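Local coordinates for protein esterase (Rhizomucor miehei CAU432, PDB 4WY8) that hydrolyses carboxylic esters as a carboxylesterase of the alpha/beta hydrolase fold, at residues K6-C11 with L287-I293; A36-D40 with L98-R102; L48-Y52 with L107-A111; L132-L136 with V172-A177; G187-I191 with I310-L314. The contacts are given in a common frame with arbitrary orientation. Residue numbers count along the deposited sequence, not the author numbering.

Contact 1. Residues K6-C11 with L287-I293; sequences KLKPYC and LGIIHGI
Cys11, Gly288 and Ile290 lose the most surface where the N-terminal chain lies over the loop 287-293. Residues 6-8 run extended, Lys8 is the N-cap, and helix 9-17 starts at Pro9; Leu7 and Gly288 have the nearest CA atoms, 4.2 Å apart. Gly288 turns the corner at phi 75°, psi 14°, which suits glycine, and a CB there would crowd the O of Lys6. Its own O accepts a nearly straight hydrogen bond from Lys8 N (2.9 Å), and its CA makes a CH...O contact with Lys6 O (3.3 Å). Cys11 (chi1 m) puts SG 3.7 Å from Ile293 CG2 and 3.9 Å from Ile289 CB, and SG also accepts a weak, long bond from Ile290 N (3.6 Å). Next along this loop is His291, which hydrogen-bonds Ser164 and Asp261 in what is probably the Ser-His-Asp triad of an alpha/beta hydrolase, so the N-terminal segment packs on the back of the histidine loop. Ile290 (chi1 p) meets Cys11 CB through CG1 (3.8 Å) and Leu7 CD2 through CG2 (3.8 Å). Lys8 NZ bonds Val281 O of the second subunit, and a water joins it (2.7 Å) to Leu287 O (2.8 Å).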
# COMPACT_ATOMS: atom_id res chain seq x y z
N LYS A 6 3.92 10.40 -14.41
CA LYS A 6 3.63 11.69 -13.82
C LYS A 6 4.16 11.60 -12.39
O LYS A 6 3.62 10.86 -11.57
CB LYS A 6 2.13 12.01 -13.84
CG LYS A 6 1.49 12.13 -15.25
CD LYS A 6 2.01 13.35 -16.03
CE LYS A 6 1.32 13.48 -17.40
NZ LYS A 6 2.00 14.49 -18.28
N LEU A 7 5.23 12.34 -12.11
CA LEU A 7 5.77 12.36 -10.77
C LEU A 7 4.96 13.31 -9.91
O LEU A 7 4.38 14.28 -10.41
CB LEU A 7 7.24 12.81 -10.76
CG LEU A 7 8.19 11.85 -11.47
CD1 LEU A 7 9.60 12.42 -11.42
CD2 LEU A 7 8.10 10.46 -10.85
N LYS A 8 4.93 13.02 -8.61
CA LYS A 8 4.41 13.97 -7.64
C LYS A 8 5.41 15.12 -7.48
O LYS A 8 6.62 14.93 -7.68
CB LYS A 8 4.14 13.26 -6.30
CG LYS A 8 3.28 12.02 -6.47
CD LYS A 8 2.45 11.70 -5.23
CE LYS A 8 1.63 10.44 -5.47
NZ LYS A 8 1.39 9.63 -4.23
N PRO A 9 4.91 16.31 -7.14
CA PRO A 9 5.70 17.54 -6.99
C PRO A 9 7.02 17.38 -6.21
O PRO A 9 8.07 17.80 -6.70
CB PRO A 9 4.73 18.48 -6.24
CG PRO A 9 3.33 17.79 -6.30
CD PRO A 9 3.47 16.61 -7.21
N TYR A 10 6.98 16.81 -5.02
CA TYR A 10 8.19 16.65 -4.21
C TYR A 10 9.26 15.85 -4.96
O TYR A 10 10.43 16.27 -5.06
CB TYR A 10 7.82 15.96 -2.89
CG TYR A 10 8.94 15.77 -1.89
CD1 TYR A 10 8.97 16.49 -0.69
CD2 TYR A 10 9.94 14.82 -2.10
CE1 TYR A 10 9.98 16.30 0.25
CE2 TYR A 10 10.95 14.62 -1.17
CZ TYR A 10 10.96 15.35 0.00
OH TYR A 10 11.97 15.14 0.91
N CYS A 11 8.83 14.71 -5.52
CA CYS A 11 9.72 13.78 -6.22
C CYS A 11 10.25 14.39 -7.51
O CYS A 11 11.40 14.15 -7.90
CB CYS A 11 8.98 12.46 -6.50
SG CYS A 11 8.77 11.36 -5.02
N LEU A 287 2.63 4.67 -7.10
CA LEU A 287 2.70 5.46 -8.33
C LEU A 287 3.18 6.88 -8.07
O LEU A 287 2.98 7.43 -6.97
CB LEU A 287 1.35 5.49 -9.03
CG LEU A 287 1.19 4.40 -10.11
CD1 LEU A 287 1.02 2.99 -9.51
CD2 LEU A 287 0.02 4.74 -11.01
N GLY A 288 3.86 7.44 -9.07
CA GLY A 288 4.31 8.81 -9.06
C GLY A 288 5.50 9.14 -8.18
O GLY A 288 5.78 10.32 -7.95
N ILE A 289 6.23 8.13 -7.72
CA ILE A 289 7.39 8.41 -6.87
C ILE A 289 8.68 7.88 -7.46
O ILE A 289 8.70 7.00 -8.33
CB ILE A 289 7.24 7.81 -5.44
CG1 ILE A 289 7.22 6.28 -5.49
CG2 ILE A 289 6.00 8.33 -4.76
CD1 ILE A 289 7.42 5.68 -4.13
N ILE A 290 9.78 8.44 -6.96
CA ILE A 290 11.09 8.00 -7.35
C ILE A 290 11.81 7.34 -6.20
O ILE A 290 11.38 7.40 -5.05
CB ILE A 290 11.97 9.17 -7.86
CG1 ILE A 290 12.06 10.26 -6.78
CG2 ILE A 290 11.42 9.69 -9.18
CD1 ILE A 290 13.23 11.26 -6.98
N HIS A 291 12.91 6.69 -6.55
CA HIS A 291 13.82 6.16 -5.58
C HIS A 291 14.44 7.28 -4.74
O HIS A 291 14.75 8.35 -5.25
CB HIS A 291 14.91 5.36 -6.32
CG HIS A 291 15.71 4.46 -5.43
ND1 HIS A 291 15.53 3.09 -5.42
CD2 HIS A 291 16.73 4.71 -4.59
CE1 HIS A 291 16.39 2.54 -4.57
NE2 HIS A 291 17.13 3.51 -4.05
N GLY A 292 14.65 7.01 -3.45
CA GLY A 292 15.43 7.87 -2.59
C GLY A 292 14.67 8.79 -1.64
O GLY A 292 15.26 9.66 -0.98
N ILE A 293 13.37 8.56 -1.49
CA ILE A 293 12.61 9.45 -0.64
C ILE A 293 12.89 9.21 0.85
O ILE A 293 12.55 10.06 1.68
CB ILE A 293 11.11 9.35 -0.94
CG1 ILE A 293 10.58 7.93 -0.79
CG2 ILE A 293 10.85 9.82 -2.37
CD1 ILE A 293 9.10 7.84 -1.18
O HOH W 1 1.20 7.05 -4.87
O HOH W 2 11.35 12.22 1.15

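Contact 2. Residues A36-D40 with L98-R102; sequences ASIID and LTHRR
This is a small, mainly apolar contact near the molecular surface, where the C-terminal end of helix 27-39 leans on the turn that leads into helix 101-111. Residues 36-39 are helical. Leu98 to Arg101 form a type I beta turn, closed by a weak bond from Arg101 N to Leu98 O (3.2 Å), with His100 as N-cap of the following helix. The backbones keep well apart: the nearest CA atoms, those of Ile38 and Thr99, are 6.5 Å from each other, and side chains fill the gap.

Ile38 is the centre of the contact. Pointing at the turn with both chi angles m, it sets CG2 3.8 Å from Leu98 CG and 4.0 Å from Arg101 NH2, while its CG1 lies 4.1 Å from both CA and CG2 of Thr99. Leu98 (chi1 t, chi2 p) reaches back between the two isoleucines, and its CD2 comes within 3.8 Å of Ile39 CG1 on the more exposed side. Thr99 OG1 and His100 ND1 share a hydrogen bond of 2.7 Å within the turn, while the CA-to-CB bond of His100 points away from the helix.

Around this spot, Leu98 and Thr99 also touch Ala35 and Glu34 of helix 27-39. Arg101 packs on Leu45 and Leu48 in the chain leading to strand 51-59, and His100 is hydrogen-bonded to Asp163, at the end of strand 159-163.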
# COMPACT_ATOMS: atom_id res chain seq x y z
N ALA A 36 26.81 17.11 4.89
CA ALA A 36 26.61 18.56 4.84
C ALA A 36 25.23 18.91 4.29
O ALA A 36 24.56 19.79 4.82
CB ALA A 36 27.69 19.22 4.00
N SER A 37 24.80 18.21 3.25
CA SER A 37 23.50 18.45 2.65
C SER A 37 22.37 18.18 3.64
O SER A 37 21.30 18.77 3.55
CB SER A 37 23.31 17.60 1.39
OG SER A 37 23.09 16.23 1.74
N ILE A 38 22.58 17.24 4.56
CA ILE A 38 21.56 17.09 5.60
C ILE A 38 21.63 18.23 6.66
O ILE A 38 20.63 18.88 6.97
CB ILE A 38 21.66 15.73 6.32
CG1 ILE A 38 21.59 14.56 5.32
CG2 ILE A 38 20.55 15.62 7.35
CD1 ILE A 38 20.24 14.45 4.60
N ILE A 39 22.82 18.46 7.20
CA ILE A 39 22.97 19.45 8.28
C ILE A 39 22.57 20.86 7.83
O ILE A 39 21.98 21.62 8.59
CB ILE A 39 24.41 19.47 8.85
CG1 ILE A 39 24.77 18.09 9.40
CG2 ILE A 39 24.54 20.51 9.94
CD1 ILE A 39 26.26 17.87 9.56
N ASP A 40 22.89 21.19 6.58
CA ASP A 40 22.61 22.51 6.01
C ASP A 40 21.21 22.68 5.43
O ASP A 40 20.87 23.76 4.95
CB ASP A 40 23.63 22.83 4.91
CG ASP A 40 25.05 22.82 5.42
OD1 ASP A 40 25.26 23.17 6.61
OD2 ASP A 40 25.96 22.45 4.64
N LEU A 98 22.37 9.84 9.96
CA LEU A 98 21.96 11.22 9.69
C LEU A 98 21.07 11.29 8.44
O LEU A 98 20.01 11.93 8.45
CB LEU A 98 23.20 12.13 9.55
CG LEU A 98 23.05 13.64 9.38
CD1 LEU A 98 22.30 14.32 10.54
CD2 LEU A 98 24.43 14.32 9.14
N THR A 99 21.48 10.63 7.36
CA THR A 99 20.66 10.67 6.16
C THR A 99 19.30 10.01 6.41
O THR A 99 18.28 10.41 5.82
CB THR A 99 21.33 9.97 4.98
OG1 THR A 99 21.58 8.59 5.30
CG2 THR A 99 22.65 10.66 4.66
N HIS A 100 19.27 9.04 7.31
CA HIS A 100 18.02 8.30 7.52
C HIS A 100 17.37 8.67 8.83
O HIS A 100 16.43 8.00 9.28
CB HIS A 100 18.27 6.79 7.47
CG HIS A 100 18.59 6.30 6.09
ND1 HIS A 100 19.74 6.63 5.43
CD2 HIS A 100 17.87 5.52 5.24
CE1 HIS A 100 19.74 6.07 4.23
NE2 HIS A 100 18.61 5.39 4.09
N ARG A 101 17.87 9.75 9.45
CA ARG A 101 17.32 10.21 10.71
C ARG A 101 15.82 10.47 10.61
O ARG A 101 15.05 10.09 11.49
CB ARG A 101 18.03 11.49 11.17
CG ARG A 101 17.36 12.10 12.41
CD ARG A 101 18.10 13.34 12.88
NE ARG A 101 18.07 14.37 11.85
CZ ARG A 101 18.84 15.46 11.86
NH1 ARG A 101 19.71 15.65 12.84
NH2 ARG A 101 18.73 16.34 10.88
N ARG A 102 15.41 11.15 9.55
CA ARG A 102 13.99 11.48 9.41
C ARG A 102 13.14 10.20 9.37
O ARG A 102 12.21 10.01 10.17
CB ARG A 102 13.80 12.34 8.14
CG ARG A 102 12.35 12.58 7.74
CD ARG A 102 11.65 13.57 8.64
NE ARG A 102 12.32 14.88 8.55
CZ ARG A 102 11.89 15.99 9.14
NH1 ARG A 102 10.78 15.98 9.87
NH2 ARG A 102 12.57 17.11 9.00

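Contact 3. Residues L48-Y52 with L107-A111; sequences LPDVY and LTVRA
Residues 48-50 are extended (phi -64°, psi 152° at Pro49; -83°, 133° at Asp50), and by Val51 and Tyr52 the chain has entered the edge strand 51-59. Opposite them, 107-111 is the last turn of helix 101-111, with Ala111 N bonded to Leu107 O at 2.9 Å. The closest CA pair, Pro49 and Val109, is 7.2 Å apart, so the backbones stay apart, and the segments meet through side chains and one main-chain carbonyl, Asp50 O, burying a modest 150 Å².

Val109 (chi1 -57°) is the knob of the contact. Its CG1 lies 3.8 Å from Pro49 CB, 3.8 Å from the carbonyl Asp50 O and 4.1 Å from Val51 CG1, so this one methyl sits against three consecutive residues of the extended chain. Pro49 offers it the flank of its ring, with the pucker C-gamma exo. Val51 (chi1 -59°) points at the helix as well, and its CG1 also approaches Thr108 CG2 at 4.0 Å. The hydroxyl of Thr108 has other partners, Val104 O one helical turn back and Thr71 OG1. Asp50, between the two apolar residues, directs its CA-to-CB bond away from the helix.

The contact thus joins the start of the outermost strand to a helix packed on the sheet. Strand 65-73 lies alongside, with Tyr52 paired to Arg72 through the backbone and Val51 touching Thr71, and helix 301-322 flanks 101-111, salt-bridged from Asp308 to Arg110.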
# COMPACT_ATOMS: atom_id res chain seq x y z
N LEU A 48 10.59 17.19 13.21
CA LEU A 48 11.29 15.98 13.58
C LEU A 48 10.79 15.48 14.95
O LEU A 48 10.85 16.21 15.93
CB LEU A 48 12.79 16.27 13.58
CG LEU A 48 13.82 15.15 13.40
CD1 LEU A 48 13.63 14.35 12.12
CD2 LEU A 48 15.19 15.79 13.44
N PRO A 49 10.30 14.24 15.01
CA PRO A 49 9.79 13.67 16.26
C PRO A 49 10.89 13.55 17.30
O PRO A 49 12.06 13.44 16.94
CB PRO A 49 9.29 12.27 15.85
CG PRO A 49 9.18 12.31 14.37
CD PRO A 49 10.23 13.27 13.91
N ASP A 50 10.50 13.62 18.56
CA ASP A 50 11.40 13.40 19.69
C ASP A 50 11.57 11.92 19.99
O ASP A 50 10.58 11.18 20.09
CB ASP A 50 10.84 14.10 20.92
CG ASP A 50 10.83 15.59 20.79
OD1 ASP A 50 11.85 16.16 20.33
OD2 ASP A 50 9.79 16.19 21.12
N VAL A 51 12.82 11.49 20.17
CA VAL A 51 13.06 10.09 20.48
C VAL A 51 14.08 9.98 21.58
O VAL A 51 14.91 10.86 21.77
CB VAL A 51 13.57 9.27 19.23
CG1 VAL A 51 12.55 9.31 18.06
CG2 VAL A 51 14.94 9.76 18.78
N TYR A 52 14.01 8.88 22.30
CA TYR A 52 15.06 8.47 23.21
C TYR A 52 16.11 7.73 22.39
O TYR A 52 15.80 6.68 21.82
CB TYR A 52 14.50 7.60 24.34
CG TYR A 52 15.55 7.14 25.31
CD1 TYR A 52 15.74 7.79 26.52
CD2 TYR A 52 16.40 6.08 25.00
CE1 TYR A 52 16.72 7.38 27.41
CE2 TYR A 52 17.39 5.67 25.88
CZ TYR A 52 17.55 6.32 27.08
OH TYR A 52 18.53 5.90 27.94
N LEU A 107 9.49 6.36 11.89
CA LEU A 107 9.15 4.95 12.05
C LEU A 107 9.09 4.59 13.54
O LEU A 107 8.18 3.91 14.01
CB LEU A 107 10.18 4.09 11.32
CG LEU A 107 9.96 2.58 11.32
CD1 LEU A 107 8.61 2.16 10.66
CD2 LEU A 107 11.15 1.88 10.65
N THR A 108 10.08 5.06 14.28
CA THR A 108 10.15 4.85 15.71
C THR A 108 8.88 5.30 16.39
O THR A 108 8.27 4.51 17.14
CB THR A 108 11.33 5.61 16.33
OG1 THR A 108 12.57 5.11 15.80
CG2 THR A 108 11.29 5.47 17.86
N VAL A 109 8.44 6.55 16.16
CA VAL A 109 7.27 6.99 16.94
C VAL A 109 5.95 6.51 16.36
O VAL A 109 4.96 6.34 17.10
CB VAL A 109 7.21 8.52 17.09
CG1 VAL A 109 8.50 9.04 17.75
CG2 VAL A 109 7.02 9.18 15.73
N ARG A 110 5.89 6.26 15.06
CA ARG A 110 4.64 5.79 14.49
C ARG A 110 4.40 4.32 14.84
O ARG A 110 3.29 3.94 15.13
CB ARG A 110 4.61 5.98 12.97
CG ARG A 110 4.56 7.45 12.55
CD ARG A 110 4.44 7.56 11.04
NE ARG A 110 4.86 8.87 10.53
CZ ARG A 110 4.47 9.39 9.37
NH1 ARG A 110 3.62 8.72 8.60
NH2 ARG A 110 4.93 10.58 8.98
N ALA A 111 5.45 3.51 14.83
CA ALA A 111 5.29 2.09 15.14
C ALA A 111 5.35 1.84 16.64
O ALA A 111 4.97 0.77 17.10
CB ALA A 111 6.37 1.27 14.42

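Contact 4. Residues L132-L136 with V172-A177; sequences LEECL and VVCIRA
Two leucines with the same rotamer carry most of the share of helix 130-143 in this contact. Leu132 and Leu136, one turn apart, both have chi1 t and chi2 p. Their CA-to-CB bonds leave sideways, but this rotamer brings the methyl ends over to helix 165-179. Leu132 CD1 touches CG2 of Val172 (3.7 Å) and CG2 of Val173 (3.6 Å). Leu136 sends CD1 to Ala177 CB at 4.2 Å and CD2 to Arg176 CG at 3.5 Å; that same CD2 also lies over one face of the Arg176 guanidinium.

Val173 answers with chi1 155°, which places CG2 not only against Leu132 but also 3.8 Å from Cys135 CB and 3.9 Å from Leu136 N, so one methyl reaches right up to the neighbouring helix backbone. Val172 (chi1 m) borders the contact beside Leu132. Arg176, with chi1 t and chi2 p, folds along Leu136 at the more exposed margin, where it also meets Phe236.

Short-segment axes pass 9.8 Å apart at a crossing angle of -68°, with Leu136 and Val173 holding the nearest CA pair (5.7 Å). So steep a crossing keeps the contact short, about one turn of each helix. Helix 165-179 follows Ser164, the probable nucleophile in a GxSxG elbow, and its packing against helix 130-143 is part of the helical layer on one face of the alpha/beta hydrolase sheet.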
# COMPACT_ATOMS: atom_id res chain seq x y z
N LEU A 132 27.08 -7.57 5.24
CA LEU A 132 26.07 -8.61 5.42
C LEU A 132 26.26 -9.40 6.72
O LEU A 132 25.33 -9.62 7.50
CB LEU A 132 26.12 -9.56 4.23
CG LEU A 132 25.38 -10.89 4.35
CD1 LEU A 132 23.93 -10.65 4.77
CD2 LEU A 132 25.42 -11.63 3.03
N GLU A 133 27.51 -9.77 6.96
CA GLU A 133 27.87 -10.50 8.16
C GLU A 133 27.71 -9.64 9.42
O GLU A 133 27.29 -10.15 10.47
CB GLU A 133 29.30 -11.02 7.99
CG GLU A 133 29.34 -12.13 6.93
CD GLU A 133 30.74 -12.57 6.58
OE1 GLU A 133 30.89 -13.39 5.64
OE2 GLU A 133 31.69 -12.11 7.26
N GLU A 134 28.04 -8.35 9.32
CA GLU A 134 27.75 -7.46 10.45
C GLU A 134 26.25 -7.42 10.76
O GLU A 134 25.84 -7.47 11.93
CB GLU A 134 28.27 -6.05 10.18
CG GLU A 134 29.80 -5.93 10.21
CD GLU A 134 30.33 -4.62 9.62
OE1 GLU A 134 29.55 -3.90 8.95
OE2 GLU A 134 31.53 -4.32 9.82
N CYS A 135 25.42 -7.34 9.71
CA CYS A 135 23.97 -7.20 9.90
C CYS A 135 23.35 -8.46 10.50
O CYS A 135 22.48 -8.39 11.40
CB CYS A 135 23.28 -6.85 8.57
SG CYS A 135 23.75 -5.19 7.93
N LEU A 136 23.80 -9.60 9.98
CA LEU A 136 23.36 -10.89 10.50
C LEU A 136 23.77 -10.99 11.95
O LEU A 136 22.95 -11.33 12.80
CB LEU A 136 23.95 -12.03 9.67
CG LEU A 136 23.66 -13.44 10.19
CD1 LEU A 136 22.16 -13.83 10.10
CD2 LEU A 136 24.52 -14.43 9.43
N VAL A 172 18.78 -10.65 2.06
CA VAL A 172 19.83 -11.68 2.13
C VAL A 172 20.16 -12.08 3.57
O VAL A 172 20.57 -13.21 3.82
CB VAL A 172 21.10 -11.24 1.37
CG1 VAL A 172 20.77 -11.06 -0.09
CG2 VAL A 172 21.68 -9.93 1.96
N VAL A 173 19.99 -11.17 4.53
CA VAL A 173 20.09 -11.57 5.93
C VAL A 173 18.99 -12.59 6.24
O VAL A 173 19.23 -13.56 6.96
CB VAL A 173 19.99 -10.37 6.89
CG1 VAL A 173 19.49 -10.82 8.26
CG2 VAL A 173 21.32 -9.67 7.01
N CYS A 174 17.79 -12.41 5.67
CA CYS A 174 16.76 -13.44 5.85
C CYS A 174 17.16 -14.80 5.26
O CYS A 174 17.10 -15.83 5.97
CB CYS A 174 15.43 -12.99 5.25
SG CYS A 174 14.62 -11.72 6.25
N ILE A 175 17.61 -14.81 3.99
CA ILE A 175 18.04 -16.09 3.39
C ILE A 175 19.17 -16.75 4.22
O ILE A 175 19.18 -17.98 4.47
CB ILE A 175 18.55 -15.90 1.97
CG1 ILE A 175 17.48 -15.24 1.11
CG2 ILE A 175 19.03 -17.24 1.37
CD1 ILE A 175 18.01 -14.73 -0.23
N ARG A 176 20.11 -15.93 4.66
CA ARG A 176 21.22 -16.42 5.45
C ARG A 176 20.80 -17.01 6.80
O ARG A 176 21.27 -18.08 7.17
CB ARG A 176 22.23 -15.30 5.68
CG ARG A 176 23.45 -15.82 6.37
CD ARG A 176 24.25 -16.71 5.41
NE ARG A 176 25.14 -17.58 6.15
CZ ARG A 176 26.29 -17.20 6.70
NH1 ARG A 176 26.71 -15.95 6.58
NH2 ARG A 176 27.02 -18.09 7.36
N ALA A 177 19.91 -16.33 7.52
CA ALA A 177 19.43 -16.86 8.79
C ALA A 177 18.69 -18.18 8.55
O ALA A 177 18.77 -19.10 9.36
CB ALA A 177 18.51 -15.84 9.50

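Contact 5. Residues G187-I191 with I310-L314; sequences GQVLI and IVAWL
Val189 is the bump on the strand side: with chi1 t, it points into a hollow on helix 301-322 formed by Ile310, Trp313 and Leu314. Its CG2 presses on Trp313 CZ3 (3.5 Å) and lies 4.5 Å from Leu314 CD2, while CG1 faces Ile310 CD1 at 4.3 Å. Two residues further on, Ile191 CD1 meets the same Ile310 CD1 (3.8 Å). At the other end the indole (chi1 t, chi2 92°), which has a cation-pi partner in Arg252, just before strand 253-258, fits where Gly187 has no side chain: Trp313 CH2 is 4.3 Å from Gly187 CA, which sits at the ring edge, and 3.7 Å from Gln188 O. A CB on Gly187 would crowd this carbon. Strand and helix run nearly antiparallel (163°), their short axes 10.6 Å apart, the usual packing of a helix on a central strand of an alpha/beta hydrolase sheet. Across this buried surface everything is van der Waals contact, so here it is shape, not polar pairing, that holds strand and helix together.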
# COMPACT_ATOMS: atom_id res chain seq x y z
N GLY A 187 9.57 -11.03 10.19
CA GLY A 187 9.04 -10.26 9.09
C GLY A 187 10.16 -9.51 8.41
O GLY A 187 11.16 -9.15 9.04
N GLN A 188 10.00 -9.27 7.12
CA GLN A 188 11.01 -8.51 6.40
C GLN A 188 10.28 -7.42 5.61
O GLN A 188 9.26 -7.70 4.98
CB GLN A 188 11.84 -9.42 5.48
CG GLN A 188 11.04 -10.12 4.40
CD GLN A 188 11.86 -11.11 3.57
OE1 GLN A 188 12.95 -10.78 3.09
NE2 GLN A 188 11.31 -12.33 3.36
N VAL A 189 10.77 -6.19 5.71
CA VAL A 189 10.22 -5.08 4.91
C VAL A 189 11.24 -4.58 3.91
O VAL A 189 12.29 -4.03 4.30
CB VAL A 189 9.80 -3.87 5.78
CG1 VAL A 189 9.31 -2.72 4.88
CG2 VAL A 189 8.74 -4.28 6.83
N LEU A 190 10.93 -4.76 2.62
CA LEU A 190 11.88 -4.40 1.56
C LEU A 190 11.39 -3.18 0.78
O LEU A 190 10.43 -3.24 0.01
CB LEU A 190 12.10 -5.58 0.60
CG LEU A 190 12.38 -6.98 1.16
CD1 LEU A 190 12.63 -7.96 -0.00
CD2 LEU A 190 13.54 -7.00 2.13
N ILE A 191 12.05 -2.05 1.00
CA ILE A 191 11.69 -0.81 0.36
C ILE A 191 12.59 -0.56 -0.83
O ILE A 191 13.79 -0.36 -0.67
CB ILE A 191 11.79 0.38 1.32
CG1 ILE A 191 10.97 0.10 2.58
CG2 ILE A 191 11.34 1.66 0.63
CD1 ILE A 191 11.18 1.13 3.67
N ILE A 310 3.48 0.76 6.11
CA ILE A 310 4.44 -0.13 6.75
C ILE A 310 4.07 -0.40 8.20
O ILE A 310 4.13 -1.53 8.67
CB ILE A 310 5.87 0.45 6.69
CG1 ILE A 310 6.40 0.42 5.25
CG2 ILE A 310 6.83 -0.31 7.60
CD1 ILE A 310 7.68 1.20 5.08
N VAL A 311 3.67 0.65 8.91
CA VAL A 311 3.29 0.49 10.30
C VAL A 311 2.04 -0.37 10.44
O VAL A 311 1.99 -1.24 11.32
CB VAL A 311 3.07 1.85 10.96
CG1 VAL A 311 2.43 1.69 12.36
CG2 VAL A 311 4.39 2.58 11.04
N ALA A 312 1.03 -0.16 9.58
CA ALA A 312 -0.17 -1.01 9.63
C ALA A 312 0.18 -2.49 9.42
O ALA A 312 -0.32 -3.40 10.11
CB ALA A 312 -1.18 -0.55 8.59
N TRP A 313 1.05 -2.74 8.45
CA TRP A 313 1.50 -4.10 8.15
C TRP A 313 2.30 -4.74 9.27
O TRP A 313 2.14 -5.93 9.54
CB TRP A 313 2.32 -4.10 6.88
CG TRP A 313 2.80 -5.45 6.43
CD1 TRP A 313 2.18 -6.30 5.57
CD2 TRP A 313 4.05 -6.06 6.78
NE1 TRP A 313 2.96 -7.43 5.37
CE2 TRP A 313 4.10 -7.31 6.12
CE3 TRP A 313 5.11 -5.69 7.62
CZ2 TRP A 313 5.19 -8.17 6.25
CZ3 TRP A 313 6.19 -6.56 7.75
CH2 TRP A 313 6.22 -7.79 7.06
N LEU A 314 3.18 -3.96 9.90
CA LEU A 314 3.92 -4.40 11.08
C LEU A 314 2.98 -4.75 12.22
O LEU A 314 3.17 -5.75 12.93
CB LEU A 314 4.91 -3.33 11.56
CG LEU A 314 6.23 -3.00 10.86
CD1 LEU A 314 6.88 -1.75 11.48
CD2 LEU A 314 7.16 -4.18 11.01

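How the contacts relate
From the N terminus, contact 1 opens first and closes last but one, bringing residues 6-11 to the histidine loop 287-293 and enclosing contacts 2, 3 and 4. Contacts 2 and 3 cross: helix 27-39 and the start of strand 51-59 in turn reach the beginning and end of helix 101-111, and they touch where Arg101 and Arg102 pack on Leu48. Contact 4 then closes a short loop between helices 130-143 and 165-179. Contact 5 starts inside contact 1 but ends beyond it, crossing it as helix 301-322 returns to strand 188-191. Cys174 packs on Gln188, joining contacts 4 and 5 through the sheet, while Val311 meets Arg110 and Ala111 of contact 3.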